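Long-range contacts in CalS13 (Micromonospora echinospora, PDB 4ZAS), which probably transfers an amino group to a nucleotide-linked keto sugar with the help of pyridoxal 5'-phosphate, as a sugar aminotransferase of the DegT/DnrJ/EryC1 family: residues L54-V60 against R270-E275; V60-E64 against R75-V79; A66-R70 against L285-D289. All coordinates share one frame; numbering follows the deposited sequence.

Contact 1. Residues L54-V60 against R270-E275; sequences LEHGPTV and RFILNE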
ATOM      1  N   LEU A  54     -16.040   0.537  -5.821  1.00 51.53           N
ATOM      2  CA  LEU A  54     -14.919   1.385  -5.430  1.00 48.85           C
ATOM      3  C   LEU A  54     -13.573   0.727  -5.696  1.00 52.97           C
ATOM      4  O   LEU A  54     -12.568   1.417  -5.919  1.00 49.87           O
ATOM      5  CB  LEU A  54     -15.006   1.747  -3.951  1.00 43.30           C
ATOM      6  CG  LEU A  54     -16.307   2.355  -3.439  1.00 46.91           C
ATOM      7  CD1 LEU A  54     -16.092   2.819  -2.021  1.00 52.07           C
ATOM      8  CD2 LEU A  54     -16.773   3.488  -4.306  1.00 45.81           C
ATOM      9  N   GLU A  55     -13.542  -0.602  -5.673  1.00 47.81           N
ATOM     10  CA  GLU A  55     -12.303  -1.311  -5.965  1.00 45.47           C
ATOM     11  C   GLU A  55     -12.603  -2.316  -7.083  1.00 46.57           C
ATOM     12  O   GLU A  55     -13.780  -2.618  -7.368  1.00 54.90           O
ATOM     13  CB  GLU A  55     -11.727  -1.966  -4.693  1.00 48.97           C
ATOM     14  CG  GLU A  55     -11.749  -1.021  -3.441  1.00 64.96           C
ATOM     15  CD  GLU A  55     -10.840  -1.445  -2.252  1.00 72.15           C
ATOM     16  OE1 GLU A  55      -9.615  -1.566  -2.473  1.00 78.62           O
ATOM     17  OE2 GLU A  55     -11.328  -1.628  -1.100  1.00 61.67           O
ATOM     18  N   HIS A  56     -11.565  -2.736  -7.795  1.00 47.91           N
ATOM     19  CA  HIS A  56     -11.695  -3.716  -8.900  1.00 66.83           C
ATOM     20  C   HIS A  56     -12.699  -3.375 -10.027  1.00 73.30           C
ATOM     21  O   HIS A  56     -13.247  -4.280 -10.658  1.00 79.22           O
ATOM     22  CB  HIS A  56     -12.099  -5.106  -8.349  1.00 66.42           C
ATOM     23  CG  HIS A  56     -11.256  -5.597  -7.211  1.00 60.17           C
ATOM     24  ND1 HIS A  56     -11.735  -5.690  -5.919  1.00 55.92           N
ATOM     25  CD2 HIS A  56      -9.979  -6.047  -7.173  1.00 61.98           C
ATOM     26  CE1 HIS A  56     -10.780  -6.157  -5.132  1.00 58.01           C
ATOM     27  NE2 HIS A  56      -9.706  -6.383  -5.868  1.00 62.41           N
ATOM     28  N   GLY A  57     -12.905  -2.097 -10.315  1.00 68.76           N
ATOM     29  CA  GLY A  57     -13.894  -1.698 -11.305  1.00 55.67           C
ATOM     30  C   GLY A  57     -13.272  -1.347 -12.642  1.00 51.31           C
ATOM     31  O   GLY A  57     -12.054  -1.390 -12.801  1.00 58.96           O
ATOM     32  N   PRO A  58     -14.108  -0.987 -13.618  1.00 48.30           N
ATOM     33  CA  PRO A  58     -13.649  -0.709 -14.988  1.00 48.69           C
ATOM     34  C   PRO A  58     -12.888   0.621 -15.158  1.00 48.43           C
ATOM     35  O   PRO A  58     -12.112   0.741 -16.103  1.00 53.89           O
ATOM     36  CB  PRO A  58     -14.951  -0.676 -15.789  1.00 37.72           C
ATOM     37  CG  PRO A  58     -15.981  -0.231 -14.792  1.00 45.24           C
ATOM     38  CD  PRO A  58     -15.567  -0.834 -13.472  1.00 48.42           C
ATOM     39  N   THR A  59     -13.077   1.579 -14.256  1.00 41.52           N
ATOM     40  CA  THR A  59     -12.419   2.869 -14.386  1.00 39.55           C
ATOM     41  C   THR A  59     -10.904   2.725 -14.343  1.00 41.59           C
ATOM     42  O   THR A  59     -10.203   3.282 -15.181  1.00 45.46           O
ATOM     43  CB  THR A  59     -12.869   3.841 -13.277  1.00 43.02           C
ATOM     44  OG1 THR A  59     -14.252   4.153 -13.458  1.00 44.87           O
ATOM     45  CG2 THR A  59     -12.074   5.130 -13.339  1.00 32.81           C
ATOM     46  N   VAL A  60     -10.401   1.941 -13.399  1.00 39.00           N
ATOM     47  CA  VAL A  60      -8.967   1.679 -13.316  1.00 33.74           C
ATOM     48  C   VAL A  60      -8.441   1.011 -14.587  1.00 42.12           C
ATOM     49  O   VAL A  60      -7.359   1.342 -15.069  1.00 49.04           O
ATOM     50  CB  VAL A  60      -8.654   0.825 -12.091  1.00 33.34           C
ATOM     51  CG1 VAL A  60      -7.301   0.225 -12.219  1.00 34.95           C
ATOM     52  CG2 VAL A  60      -8.772   1.674 -10.814  1.00 31.81           C
ATOM     53  N   ARG A 270      -1.322  -6.552  -1.598  1.00 39.61           N
ATOM     54  CA  ARG A 270      -2.601  -5.878  -1.746  1.00 34.87           C
ATOM     55  C   ARG A 270      -2.278  -4.446  -2.164  1.00 37.62           C
ATOM     56  O   ARG A 270      -2.212  -3.528  -1.340  1.00 43.40           O
ATOM     57  CB  ARG A 270      -3.397  -5.993  -0.439  1.00 39.81           C
ATOM     58  CG  ARG A 270      -4.524  -5.015  -0.164  1.00 48.77           C
ATOM     59  CD  ARG A 270      -5.600  -4.991  -1.206  1.00 45.71           C
ATOM     60  NE  ARG A 270      -6.866  -4.608  -0.579  1.00 55.91           N
ATOM     61  CZ  ARG A 270      -7.519  -3.473  -0.790  1.00 53.65           C
ATOM     62  NH1 ARG A 270      -7.042  -2.562  -1.624  1.00 39.38           N
ATOM     63  NH2 ARG A 270      -8.659  -3.256  -0.156  1.00 65.32           N
ATOM     64  N   PHE A 271      -2.055  -4.297  -3.468  1.00 32.37           N
ATOM     65  CA  PHE A 271      -1.448  -3.115  -4.058  1.00 35.68           C
ATOM     66  C   PHE A 271      -2.341  -2.444  -5.098  1.00 40.08           C
ATOM     67  O   PHE A 271      -1.914  -1.512  -5.756  1.00 45.68           O
ATOM     68  CB  PHE A 271      -0.121  -3.487  -4.738  1.00 35.24           C
ATOM     69  CG  PHE A 271       1.035  -3.716  -3.787  1.00 33.02           C
ATOM     70  CD1 PHE A 271       0.985  -3.273  -2.476  1.00 30.15           C
ATOM     71  CD2 PHE A 271       2.190  -4.363  -4.227  1.00 26.19           C
ATOM     72  CE1 PHE A 271       2.068  -3.485  -1.610  1.00 31.78           C
ATOM     73  CE2 PHE A 271       3.260  -4.578  -3.367  1.00 26.51           C
ATOM     74  CZ  PHE A 271       3.195  -4.143  -2.052  1.00 26.10           C
ATOM     75  N   ILE A 272      -3.588  -2.874  -5.219  1.00 43.67           N
ATOM     76  CA  ILE A 272      -4.450  -2.352  -6.272  1.00 42.53           C
ATOM     77  C   ILE A 272      -4.727  -0.852  -6.103  1.00 44.17           C
ATOM     78  O   ILE A 272      -4.744  -0.333  -4.989  1.00 36.70           O
ATOM     79  CB  ILE A 272      -5.756  -3.161  -6.339  1.00 38.76           C
ATOM     80  CG1 ILE A 272      -6.470  -3.151  -4.991  1.00 36.92           C
ATOM     81  CG2 ILE A 272      -5.457  -4.596  -6.718  1.00 31.43           C
ATOM     82  CD1 ILE A 272      -7.939  -3.473  -5.091  1.00 41.29           C
ATOM     83  N   LEU A 273      -4.922  -0.172  -7.232  1.00 44.47           N
ATOM     84  CA  LEU A 273      -5.351   1.227  -7.271  1.00 36.67           C
ATOM     85  C   LEU A 273      -6.859   1.238  -7.336  1.00 40.01           C
ATOM     86  O   LEU A 273      -7.434   0.476  -8.105  1.00 44.24           O
ATOM     87  CB  LEU A 273      -4.766   1.935  -8.501  1.00 27.00           C
ATOM     88  CG  LEU A 273      -5.148   3.396  -8.742  1.00 30.01           C
ATOM     89  CD1 LEU A 273      -4.314   4.295  -7.859  1.00 26.89           C
ATOM     90  CD2 LEU A 273      -4.999   3.806 -10.211  1.00 30.07           C
ATOM     91  N   ASN A 274      -7.522   2.126  -6.604  1.00 42.04           N
ATOM     92  CA  ASN A 274      -8.977   2.043  -6.589  1.00 37.50           C
ATOM     93  C   ASN A 274      -9.627   2.946  -7.624  1.00 42.96           C
ATOM     94  O   ASN A 274      -8.945   3.722  -8.306  1.00 44.74           O
ATOM     95  CB  ASN A 274      -9.534   2.331  -5.185  1.00 34.49           C
ATOM     96  CG  ASN A 274      -9.330   3.769  -4.712  1.00 42.53           C
ATOM     97  OD1 ASN A 274      -9.058   4.707  -5.488  1.00 38.99           O
ATOM     98  ND2 ASN A 274      -9.505   3.951  -3.397  1.00 44.63           N
ATOM     99  N   GLU A 275     -10.947   2.825  -7.752  1.00 38.97           N
ATOM    100  CA  GLU A 275     -11.671   3.513  -8.811  1.00 42.65           C
ATOM    101  C   GLU A 275     -11.545   5.024  -8.708  1.00 44.63           C
ATOM    102  O   GLU A 275     -11.631   5.731  -9.710  1.00 47.24           O
ATOM    103  CB  GLU A 275     -13.143   3.116  -8.792  1.00 47.04           C
ATOM    104  CG  GLU A 275     -13.372   1.687  -9.189  1.00 42.25           C
ATOM    105  CD  GLU A 275     -13.145   1.496 -10.659  1.00 46.55           C
ATOM    106  OE1 GLU A 275     -14.103   1.704 -11.430  1.00 49.14           O
ATOM    107  OE2 GLU A 275     -12.015   1.138 -11.048  1.00 52.27           O
TER
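E275 reaches under the first turn of helix 58-71 and grips it with both carboxylate oxygens. OE1 accepts from the backbone N of T59 through its syn lone pair (3.0 Å), and OE2 takes the N-H of V60, also at 3.0 Å and on the syn side, though 28° out of the carboxylate plane. A bend at chi2 (-72°) folds the chain back so that the acid lies against G57 and under amides that the helix itself cannot satisfy; the positive end of the helix dipole would be expected to stabilise its negative charge. Close by, the backbone N of E275 donates an almost straight bond to L54 O (2.8 Å), and V60 CG2 packs against the carbonyl oxygens of L273 and N274. This is the dense, largely buried part of the contact.

The fit is slacker at two separate places: at partly exposed H56, where the CD1 methyl of I272 lies over one face of the imidazole in a CH-pi contact, 3.9 Å from the ring centroid, and at exposed P58, whose CD grazes E275 OE1. E55 and R270 are buried but loosely bonded: E55 OE1 faces both NH1 (2.9 Å) and NH2 of R270 in a salt bridge of weak hydrogen bonds, the flat groups turned 49° apart. R270 NH2 has its stronger hydrogen bond with the pyridoxal-phosphate lysine of the second subunit. The contact joins a glutamate capping a helix N-terminus to the subunit-spanning cofactor pocket of a fold-type I aminotransferase, and it includes L54 and E55, which bind dTDP in a structure of this protein.

Contact 2. Residues V60-E64 against R75-V79; sequences VAEYE and RVVSV
E64 OE2 is held by three groups: the hydroxyl OG of S78, which donates to it at 2.7 Å, the backbone N of S78 at 2.9 Å, the latter bond fairly straight, and R247, which adds a salt bridge. The two donors of S78 come from opposite faces of the carboxylate plane: OG on the anti side, 28° out of the plane, and N from above it, 36° out. With OG between its own backbone N and carbonyl carbon, S78 can present both donors to one oxygen. R247 also binds S78 O, and the negative charge of E64 is probably well compensated.

E64 spans the gap with a chain extended beyond CG, and its CG lies against S78 CB. Nearer the helix backbone, E64 CB makes an apolar approach to V76 CG1 at 4.4 Å; separately, V76 CB packs against the backbone at E64 O. S78 is also flanked by V60 CG1, 3.2 Å from its OG, and by Y63, which turns the edge of its ring, at CE2, toward S78 CB.

The 60-64 turn of helix 58-71 runs at 130° to strand 76-79, their local axes 8.6 Å apart at closest approach. The strand is an outermost one of the sheet within this chain and pairs antiparallel with strand 230-233. The contact thus seats a helix on the margin of the seven-stranded mixed sheet, with strand order 1-7-6-5-4-2-3, that forms the large domain of fold-type I aminotransferases.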
ATOM      1  N   VAL A  60     -10.401   1.941 -13.399  1.00 39.00           N
ATOM      2  CA  VAL A  60      -8.967   1.679 -13.316  1.00 33.74           C
ATOM      3  C   VAL A  60      -8.441   1.011 -14.587  1.00 42.12           C
ATOM      4  O   VAL A  60      -7.359   1.342 -15.069  1.00 49.04           O
ATOM      5  CB  VAL A  60      -8.654   0.825 -12.091  1.00 33.34           C
ATOM      6  CG1 VAL A  60      -7.301   0.225 -12.219  1.00 34.95           C
ATOM      7  CG2 VAL A  60      -8.772   1.674 -10.814  1.00 31.81           C
ATOM      8  N   ALA A  61      -9.199   0.063 -15.127  1.00 46.22           N
ATOM      9  CA  ALA A  61      -8.813  -0.580 -16.381  1.00 45.33           C
ATOM     10  C   ALA A  61      -8.782   0.431 -17.529  1.00 44.33           C
ATOM     11  O   ALA A  61      -7.904   0.367 -18.376  1.00 42.20           O
ATOM     12  CB  ALA A  61      -9.748  -1.726 -16.710  1.00 44.20           C
ATOM     13  N   GLU A  62      -9.751   1.348 -17.557  1.00 47.05           N
ATOM     14  CA  GLU A  62      -9.819   2.378 -18.600  1.00 47.53           C
ATOM     15  C   GLU A  62      -8.594   3.287 -18.514  1.00 50.17           C
ATOM     16  O   GLU A  62      -8.051   3.711 -19.530  1.00 56.58           O
ATOM     17  CB  GLU A  62     -11.091   3.227 -18.486  1.00 43.76           C
ATOM     18  CG  GLU A  62     -11.155   4.307 -19.554  1.00 51.22           C
ATOM     19  CD  GLU A  62     -12.326   5.275 -19.413  1.00 60.35           C
ATOM     20  OE1 GLU A  62     -13.204   5.074 -18.553  1.00 50.91           O
ATOM     21  OE2 GLU A  62     -12.360   6.257 -20.187  1.00 74.33           O
ATOM     22  N   TYR A  63      -8.197   3.609 -17.290  1.00 45.34           N
ATOM     23  CA  TYR A  63      -6.995   4.383 -17.037  1.00 44.16           C
ATOM     24  C   TYR A  63      -5.719   3.644 -17.487  1.00 45.68           C
ATOM     25  O   TYR A  63      -4.900   4.196 -18.222  1.00 44.36           O
ATOM     26  CB  TYR A  63      -6.948   4.743 -15.552  1.00 38.72           C
ATOM     27  CG  TYR A  63      -5.622   5.243 -15.025  1.00 37.88           C
ATOM     28  CD1 TYR A  63      -5.098   6.478 -15.421  1.00 28.30           C
ATOM     29  CD2 TYR A  63      -4.928   4.515 -14.061  1.00 32.01           C
ATOM     30  CE1 TYR A  63      -3.907   6.949 -14.902  1.00 27.43           C
ATOM     31  CE2 TYR A  63      -3.723   4.982 -13.544  1.00 33.43           C
ATOM     32  CZ  TYR A  63      -3.225   6.203 -13.965  1.00 34.40           C
ATOM     33  OH  TYR A  63      -2.024   6.652 -13.451  1.00 30.48           O
ATOM     34  N   GLU A  64      -5.567   2.391 -17.073  1.00 48.40           N
ATOM     35  CA  GLU A  64      -4.401   1.588 -17.461  1.00 50.24           C
ATOM     36  C   GLU A  64      -4.242   1.518 -18.983  1.00 47.91           C
ATOM     37  O   GLU A  64      -3.126   1.543 -19.501  1.00 48.72           O
ATOM     38  CB  GLU A  64      -4.496   0.171 -16.883  1.00 53.02           C
ATOM     39  CG  GLU A  64      -4.338   0.072 -15.366  1.00 51.26           C
ATOM     40  CD  GLU A  64      -4.590  -1.347 -14.857  1.00 53.39           C
ATOM     41  OE1 GLU A  64      -5.194  -2.138 -15.616  1.00 58.73           O
ATOM     42  OE2 GLU A  64      -4.199  -1.672 -13.708  1.00 45.83           O
ATOM     43  N   ARG A  75       1.174  -3.162 -21.511  1.00 46.26           N
ATOM     44  CA  ARG A  75       1.337  -3.942 -20.278  1.00 38.88           C
ATOM     45  C   ARG A  75       1.466  -3.075 -19.040  1.00 39.25           C
ATOM     46  O   ARG A  75       2.504  -3.064 -18.372  1.00 38.32           O
ATOM     47  CB  ARG A  75       2.557  -4.857 -20.398  1.00 43.29           C
ATOM     48  CG  ARG A  75       2.439  -5.856 -21.533  1.00 30.78           C
ATOM     49  CD  ARG A  75       3.799  -6.199 -22.034  1.00 46.75           C
ATOM     50  NE  ARG A  75       3.726  -6.922 -23.290  1.00 47.25           N
ATOM     51  CZ  ARG A  75       4.326  -6.471 -24.381  1.00 47.78           C
ATOM     52  NH1 ARG A  75       4.972  -5.311 -24.309  1.00 48.56           N
ATOM     53  NH2 ARG A  75       4.250  -7.129 -25.531  1.00 45.21           N
ATOM     54  N   VAL A  76       0.389  -2.382 -18.709  1.00 41.20           N
ATOM     55  CA  VAL A  76       0.390  -1.457 -17.592  1.00 35.89           C
ATOM     56  C   VAL A  76      -0.401  -2.032 -16.420  1.00 38.95           C
ATOM     57  O   VAL A  76      -1.565  -2.412 -16.561  1.00 42.00           O
ATOM     58  CB  VAL A  76      -0.187  -0.095 -18.012  1.00 40.25           C
ATOM     59  CG1 VAL A  76      -0.199   0.872 -16.813  1.00 37.91           C
ATOM     60  CG2 VAL A  76       0.623   0.486 -19.152  1.00 42.50           C
ATOM     61  N   VAL A  77       0.246  -2.119 -15.271  1.00 36.06           N
ATOM     62  CA  VAL A  77      -0.406  -2.577 -14.065  1.00 27.06           C
ATOM     63  C   VAL A  77      -0.445  -1.452 -13.044  1.00 29.71           C
ATOM     64  O   VAL A  77       0.585  -1.128 -12.453  1.00 37.48           O
ATOM     65  CB  VAL A  77       0.317  -3.818 -13.491  1.00 30.96           C
ATOM     66  CG1 VAL A  77      -0.341  -4.277 -12.191  1.00 28.75           C
ATOM     67  CG2 VAL A  77       0.334  -4.937 -14.519  1.00 32.40           C
ATOM     68  N   SER A  78      -1.614  -0.859 -12.813  1.00 33.22           N
ATOM     69  CA  SER A  78      -1.725   0.207 -11.811  1.00 33.09           C
ATOM     70  C   SER A  78      -1.507  -0.359 -10.389  1.00 37.78           C
ATOM     71  O   SER A  78      -1.722  -1.565 -10.136  1.00 36.04           O
ATOM     72  CB  SER A  78      -3.088   0.909 -11.910  1.00 36.62           C
ATOM     73  OG  SER A  78      -4.169   0.015 -11.609  1.00 38.58           O
ATOM     74  N   VAL A  79      -1.014   0.493  -9.484  1.00 37.57           N
ATOM     75  CA  VAL A  79      -0.774   0.113  -8.084  1.00 30.94           C
ATOM     76  C   VAL A  79      -1.092   1.322  -7.203  1.00 38.43           C
ATOM     77  O   VAL A  79      -1.267   2.417  -7.718  1.00 30.53           O
ATOM     78  CB  VAL A  79       0.670  -0.376  -7.844  1.00 35.21           C
ATOM     79  CG1 VAL A  79       0.885  -1.835  -8.309  1.00 28.80           C
ATOM     80  CG2 VAL A  79       1.671   0.595  -8.486  1.00 33.36           C
TER

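Contact 3. Residues A66-R70 against L285-D289; sequences AVGSR and LERVD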
ATOM      1  N   ALA A  66      -5.322   3.810 -21.161  1.00 49.86           N
ATOM      2  CA  ALA A  66      -4.981   5.155 -21.634  1.00 41.19           C
ATOM      3  C   ALA A  66      -3.510   5.442 -21.419  1.00 44.35           C
ATOM      4  O   ALA A  66      -2.849   6.007 -22.292  1.00 49.69           O
ATOM      5  CB  ALA A  66      -5.817   6.192 -20.943  1.00 39.18           C
ATOM      6  N   VAL A  67      -3.006   5.072 -20.246  1.00 38.38           N
ATOM      7  CA  VAL A  67      -1.584   5.201 -19.978  1.00 39.93           C
ATOM      8  C   VAL A  67      -0.799   4.371 -20.997  1.00 46.07           C
ATOM      9  O   VAL A  67       0.186   4.840 -21.583  1.00 43.04           O
ATOM     10  CB  VAL A  67      -1.237   4.778 -18.545  1.00 34.10           C
ATOM     11  CG1 VAL A  67       0.252   4.673 -18.407  1.00 38.50           C
ATOM     12  CG2 VAL A  67      -1.766   5.793 -17.542  1.00 27.55           C
ATOM     13  N   GLY A  68      -1.247   3.132 -21.203  1.00 43.90           N
ATOM     14  CA  GLY A  68      -0.588   2.218 -22.113  1.00 35.29           C
ATOM     15  C   GLY A  68      -0.546   2.776 -23.519  1.00 41.51           C
ATOM     16  O   GLY A  68       0.452   2.641 -24.238  1.00 44.18           O
ATOM     17  N   SER A  69      -1.626   3.448 -23.891  1.00 43.50           N
ATOM     18  CA  SER A  69      -1.771   3.974 -25.233  1.00 45.94           C
ATOM     19  C   SER A  69      -0.775   5.110 -25.462  1.00 46.73           C
ATOM     20  O   SER A  69      -0.228   5.248 -26.551  1.00 44.46           O
ATOM     21  CB  SER A  69      -3.204   4.464 -25.448  1.00 47.54           C
ATOM     22  OG  SER A  69      -3.449   4.767 -26.807  1.00 58.76           O
ATOM     23  N   ARG A  70      -0.508   5.881 -24.413  1.00 47.59           N
ATOM     24  CA  ARG A  70       0.433   6.994 -24.487  1.00 44.39           C
ATOM     25  C   ARG A  70       1.863   6.528 -24.505  1.00 49.10           C
ATOM     26  O   ARG A  70       2.667   6.961 -25.326  1.00 46.90           O
ATOM     27  CB  ARG A  70       0.239   7.925 -23.300  1.00 40.73           C
ATOM     28  CG  ARG A  70      -1.063   8.667 -23.341  1.00 47.87           C
ATOM     29  CD  ARG A  70      -0.907   9.938 -22.567  1.00 54.87           C
ATOM     30  NE  ARG A  70      -2.051  10.817 -22.714  1.00 54.28           N
ATOM     31  CZ  ARG A  70      -1.937  12.128 -22.621  1.00 57.35           C
ATOM     32  NH1 ARG A  70      -0.733  12.643 -22.390  1.00 53.49           N
ATOM     33  NH2 ARG A  70      -2.997  12.914 -22.767  1.00 59.46           N
ATOM     34  N   LEU A 285      -5.019  13.097 -17.175  1.00 43.47           N
ATOM     35  CA  LEU A 285      -4.347  12.753 -18.423  1.00 45.41           C
ATOM     36  C   LEU A 285      -4.674  13.770 -19.514  1.00 44.83           C
ATOM     37  O   LEU A 285      -3.855  14.033 -20.402  1.00 44.82           O
ATOM     38  CB  LEU A 285      -4.715  11.356 -18.891  1.00 30.94           C
ATOM     39  CG  LEU A 285      -3.883  10.263 -18.236  1.00 37.27           C
ATOM     40  CD1 LEU A 285      -4.422   8.900 -18.654  1.00 42.87           C
ATOM     41  CD2 LEU A 285      -2.421  10.387 -18.547  1.00 35.80           C
ATOM     42  N   GLU A 286      -5.866  14.352 -19.430  1.00 44.62           N
ATOM     43  CA  GLU A 286      -6.311  15.328 -20.418  1.00 52.62           C
ATOM     44  C   GLU A 286      -5.547  16.646 -20.333  1.00 50.30           C
ATOM     45  O   GLU A 286      -5.598  17.438 -21.261  1.00 47.04           O
ATOM     46  CB  GLU A 286      -7.798  15.625 -20.236  1.00 59.40           C
ATOM     47  CG  GLU A 286      -8.726  14.477 -20.540  1.00 73.71           C
ATOM     48  CD  GLU A 286     -10.166  14.816 -20.188  1.00 86.90           C
ATOM     49  OE1 GLU A 286     -10.376  15.533 -19.182  1.00 86.94           O
ATOM     50  OE2 GLU A 286     -11.086  14.376 -20.913  1.00 95.77           O
ATOM     51  N   ARG A 287      -4.881  16.906 -19.211  1.00 46.16           N
ATOM     52  CA  ARG A 287      -4.244  18.200 -19.044  1.00 48.33           C
ATOM     53  C   ARG A 287      -2.724  18.119 -18.921  1.00 53.16           C
ATOM     54  O   ARG A 287      -2.033  19.137 -18.947  1.00 59.18           O
ATOM     55  CB  ARG A 287      -4.848  18.907 -17.827  1.00 45.27           C
ATOM     56  CG  ARG A 287      -6.314  19.201 -18.065  1.00 57.66           C
ATOM     57  CD  ARG A 287      -6.843  20.388 -17.311  1.00 72.90           C
ATOM     58  NE  ARG A 287      -8.203  20.704 -17.756  1.00 87.91           N
ATOM     59  CZ  ARG A 287      -8.509  21.488 -18.787  1.00 98.40           C
ATOM     60  NH1 ARG A 287      -7.553  22.047 -19.518  1.00101.45           N
ATOM     61  NH2 ARG A 287      -9.783  21.705 -19.095  1.00102.14           N
ATOM     62  N   VAL A 288      -2.193  16.913 -18.792  1.00 47.75           N
ATOM     63  CA  VAL A 288      -0.808  16.792 -18.371  1.00 39.69           C
ATOM     64  C   VAL A 288       0.149  17.223 -19.481  1.00 46.19           C
ATOM     65  O   VAL A 288       1.228  17.713 -19.182  1.00 45.86           O
ATOM     66  CB  VAL A 288      -0.494  15.358 -17.852  1.00 34.24           C
ATOM     67  CG1 VAL A 288      -0.576  14.306 -18.950  1.00 33.60           C
ATOM     68  CG2 VAL A 288       0.849  15.326 -17.143  1.00 35.85           C
ATOM     69  N   ASP A 289      -0.236  17.068 -20.750  1.00 45.51           N
ATOM     70  CA  ASP A 289       0.665  17.420 -21.841  1.00 43.70           C
ATOM     71  C   ASP A 289       1.026  18.899 -21.803  1.00 54.72           C
ATOM     72  O   ASP A 289       2.193  19.263 -21.954  1.00 52.68           O
ATOM     73  CB  ASP A 289       0.043  17.076 -23.186  1.00 50.76           C
ATOM     74  CG  ASP A 289      -0.007  15.581 -23.431  1.00 61.83           C
ATOM     75  OD1 ASP A 289       0.330  14.828 -22.492  1.00 68.76           O
ATOM     76  OD2 ASP A 289      -0.386  15.161 -24.551  1.00 60.55           O
TER
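R70 and D289 extend toward each other from opposite sides of a helix-helix contact between helices 58-71 and 275-305 of the aminotransferase fold. The local helix axes run in broadly similar directions, 30° apart, but stay 12.4 Å from each other, so long side chains have to fill the distance. R70 does so with a chain extended from CG to NE; its CG sits anti to the carbonyl carbon (chi1 -68°), and the chain is aimed at the other helix.

The carboxylate of D289 meets the guanidinium at its edge, near its plane, with OD1 facing NH1 in a salt bridge whose modelled length is too short to be read closely. The two flat groups are turned 61° against each other, and OD1 is the oxygen nearer NH1. L285 takes up a different position: its CD2 lies over one face of the guanidinium, offset toward the rim, and V288 CG1 comes up obliquely to NH1 at 3.8 Å.

Behind this outer polar link the packing is apolar. The other branch of L285, CD1, meets A66 and V67 of the same helix, and the leucine is backed by W198 and L224. One residue therefore serves both layers, the arginine plane through one methyl and the small aliphatic side chains through the other: L285 CD1 stands 3.8 Å from A66 CB and 4.2 Å from V67 CG2.

Helix 58-71 threads all three contacts, illustrating how one helix can be fixed at successive turns. Contacts 1 and 2 share V60, have centres about 9 Å apart, and touch where L273 CD2 packs on Y63 CE2 at 3.8 Å. Contact 2 adjoins contact 3 through V76 CG2 and G68 CA, 3.6 Å apart, the centres being about 12 Å from each other. Contacts 1 and 3 do not touch, with nearest atoms about 7 Å apart, yet both join this helix to helix 275-305 or the loop just before it. Contact 1 alone holds dTDP-binding residues and reaches the cofactor of the second subunit; contact 3 lies away from the cofactor and dTDP sites.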